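Transcription regulator (Lactobacillus plantarum WCFS1, PDB 3CLK) probably regulates transcription as a dimer of the LacI type, its periplasmic-binding-protein-like region likely sensing a small effector and adjusting DNA binding accordingly. Local coordinates at the interface of chains A and B. Sequence-based numbering; all coordinates share one arbitrary frame. Chains: chain A/B, Transcription regulator.

Contact 1: the interface of chains A and B. Residues chain A 170, 195, 198, 202; chain B 224, 227-228.
B:Ile228 lays its CG2 methyl over one face of the A:Tyr170 ring, 3.8 Å from the ring centroid. The methyl is displaced toward the CD1–CE1 rim, and CD1 is its nearest ring atom at 3.6 Å, so this is an off-centre CH-pi contact. A:Ile198 supports the same isoleucine, with its CG2 methyl 4.0 Å from the CB of B:Ile228. The CG2 methyl of B:Ile228 is also met, more loosely at 4.2 Å, by the CE methyl of selenomethionine A:Met195, the two side chains crossing at about a right angle.

The polar part is built around the amide nitrogen of A:Asn202. ND2 donates to the backbone O of B:Ile228 at 2.7 Å, nearly straight at the hydrogen (171°). The oxygen lies in the amide plane, yet the donor stands well above the carbonyl plane of B:Ile228, away from a lone-pair direction. Water 1 provides a second route by linking this oxygen to OD1 of A:Asn202. ND2 also sits at the edge of the A:Tyr170 ring, in its plane, and donates to the phenol OH at 3.0 Å (167° at the hydrogen), which helps fix the amide flip. That OH lies 2.9 Å from the backbone O of B:Lys227, close enough to donate a hydrogen bond while accepting from A:Asn202; B:Lys227 is poorly ordered, making this bond less certain.

Behind these groups, A:Tyr170 begins helix 170-180 and directs its ring outward with CG anti to the backbone N (chi1 168°), while A:Asn202 comes from helix 194-206. A phenylalanine here would probably keep the ring under B:Ile228 but leave the carbonyl of B:Lys227 and one N-H of A:Asn202 without their mate.

By joining side chains of two helices to consecutive carbonyls of the opposite subunit, the site ties the dimer together and is likely to set the register of its subunits.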
# COMPACT_ATOMS: atom_id res chain seq x y z
N TYR A 170 -7.09 -5.09 7.60
CA TYR A 170 -8.35 -4.36 7.54
C TYR A 170 -9.46 -5.35 7.89
O TYR A 170 -10.30 -5.10 8.76
CB TYR A 170 -8.57 -3.82 6.12
CG TYR A 170 -9.97 -3.29 5.87
CD1 TYR A 170 -10.36 -2.02 6.29
CD2 TYR A 170 -10.92 -4.08 5.21
CE1 TYR A 170 -11.66 -1.54 6.07
CE2 TYR A 170 -12.22 -3.62 4.98
CZ TYR A 170 -12.58 -2.35 5.41
OH TYR A 170 -13.86 -1.89 5.18
N MSE A 195 -4.78 -0.13 9.34
CA MSE A 195 -5.70 -0.90 8.50
C MSE A 195 -6.79 -1.52 9.38
O MSE A 195 -7.96 -1.48 9.03
CB MSE A 195 -4.95 -1.99 7.73
CG MSE A 195 -3.91 -1.49 6.75
SE MSE A 195 -4.59 -0.06 5.59
CE MSE A 195 -6.13 -0.91 4.79
N ILE A 198 -9.27 1.04 10.48
CA ILE A 198 -10.25 1.38 9.45
C ILE A 198 -11.33 0.31 9.37
O ILE A 198 -12.49 0.61 9.15
CB ILE A 198 -9.57 1.54 8.07
CG1 ILE A 198 -8.53 2.66 8.14
CG2 ILE A 198 -10.61 1.86 7.00
CD1 ILE A 198 -7.70 2.80 6.89
N ASN A 202 -15.21 1.24 9.86
CA ASN A 202 -16.24 0.97 8.86
C ASN A 202 -17.33 0.03 9.36
O ASN A 202 -18.51 0.26 9.12
CB ASN A 202 -15.61 0.42 7.57
CG ASN A 202 -14.81 1.49 6.81
OD1 ASN A 202 -14.82 2.66 7.18
ND2 ASN A 202 -14.14 1.09 5.74
N GLU B 224 -7.49 -3.00 -2.88
CA GLU B 224 -8.17 -3.02 -1.58
C GLU B 224 -8.65 -1.64 -1.14
O GLU B 224 -9.65 -1.52 -0.44
CB GLU B 224 -7.24 -3.62 -0.50
CG GLU B 224 -7.85 -3.60 0.91
CD GLU B 224 -7.12 -4.51 1.89
OE1 GLU B 224 -5.89 -4.37 2.06
OE2 GLU B 224 -7.79 -5.38 2.50
N LYS B 227 -12.36 -0.87 -1.04
CA LYS B 227 -13.23 -1.47 -0.04
C LYS B 227 -13.09 -0.88 1.36
O LYS B 227 -13.73 -1.35 2.30
CB LYS B 227 -12.98 -2.99 0.02
CG LYS B 227 -13.69 -3.78 -1.07
CD LYS B 227 -15.14 -4.08 -0.68
CE LYS B 227 -16.00 -4.46 -1.89
NZ LYS B 227 -15.43 -5.57 -2.71
N ILE B 228 -12.28 0.17 1.50
CA ILE B 228 -12.08 0.79 2.81
C ILE B 228 -12.71 2.17 2.97
O ILE B 228 -12.74 2.71 4.07
CB ILE B 228 -10.59 0.91 3.16
CG1 ILE B 228 -9.92 1.94 2.25
CG2 ILE B 228 -9.91 -0.45 3.03
CD1 ILE B 228 -8.49 2.27 2.63
O HOH W 1 -13.02 4.28 5.98

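Contact 2: the interface of chains A and B. Residues chain A 225, 228; chain B 195, 225.
A:Met225 and B:Met225, both selenomethionines, reach toward each other tip to tip across the local two-fold axis. Their CE methyls come to 3.3 Å, tighter than ordinary van der Waals contact. The SE of A:Met225 also lies 3.5 Å from B:Met225 CE, whereas the two selenium atoms are 3.9 Å apart. The close packing is thus concentrated at the ends of the chains.

Exact symmetry is not kept at this point. Both residues have much the same first two torsions, but chi3 is 90° in A:Met225 and -143° in B:Met225, so the two terminal methyls leave selenium in different directions. This difference is consistent with two identical side chains that meet on an axis and must share its space, although the tight methyl contact suggests that the fit is not fully relaxed.

The flank of the contact is looser. There the CD1 methyl of A:Ile228 meets the CE methyl of B:Met195, also a selenomethionine, at 3.9 Å, a normal apolar separation. Their side chains cross at about a right angle, limiting the overlap to their ends, and each residue buries less surface than either copy of Met225. A:Ile228 also connects this flank to the centre within its own chain, where its CD1 lies 3.6 Å from the CE methyl of A:Met225.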
# COMPACT_ATOMS: atom_id res chain seq x y z
N MSE A 225 -2.64 6.66 6.12
CA MSE A 225 -3.96 6.02 6.11
C MSE A 225 -4.86 6.75 7.12
O MSE A 225 -6.07 6.92 6.89
CB MSE A 225 -3.86 4.54 6.52
CG MSE A 225 -3.27 3.60 5.46
SE MSE A 225 -4.33 3.57 3.79
CE MSE A 225 -3.39 4.98 2.88
N ILE A 228 -6.61 9.93 5.52
CA ILE A 228 -7.59 9.84 4.45
C ILE A 228 -8.90 9.22 4.88
O ILE A 228 -9.83 9.11 4.09
CB ILE A 228 -7.02 9.07 3.25
CG1 ILE A 228 -6.87 7.59 3.59
CG2 ILE A 228 -5.66 9.66 2.88
CD1 ILE A 228 -6.46 6.75 2.41
N MSE B 195 -6.45 5.91 -5.01
CA MSE B 195 -6.07 6.96 -4.07
C MSE B 195 -6.63 8.31 -4.54
O MSE B 195 -7.03 9.15 -3.74
CB MSE B 195 -4.54 7.08 -3.92
CG MSE B 195 -3.88 5.91 -3.21
SE MSE B 195 -4.66 5.68 -1.44
CE MSE B 195 -4.29 7.41 -0.70
N MSE B 225 -7.94 -0.60 -1.57
CA MSE B 225 -8.33 0.76 -1.21
C MSE B 225 -9.79 1.08 -1.55
O MSE B 225 -10.38 1.98 -0.94
CB MSE B 225 -7.41 1.77 -1.91
CG MSE B 225 -5.96 1.72 -1.45
SE MSE B 225 -5.73 2.10 0.43
CE MSE B 225 -4.08 3.09 0.32

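The C-alpha centres of contact 1 and contact 2 are about 9 Å apart, and both belong to one continuous two-fold dimer interface. They share the pairing of Met195 with Ile228, seen in contact 1 as A:Met195 with B:Ile228 and in contact 2 with the chains exchanged, though through a different methyl of the isoleucine. Helix 194-206 and the short helical turn (225-228 in chain A, 3-10 helix 224-227 in chain B) therefore serve both. Contact 2 forms an apolar centre on the axis; contact 1, which has a symmetry twin, adds directed polar links beside it. Together they probably give the subunits both adhesion and a defined mutual orientation.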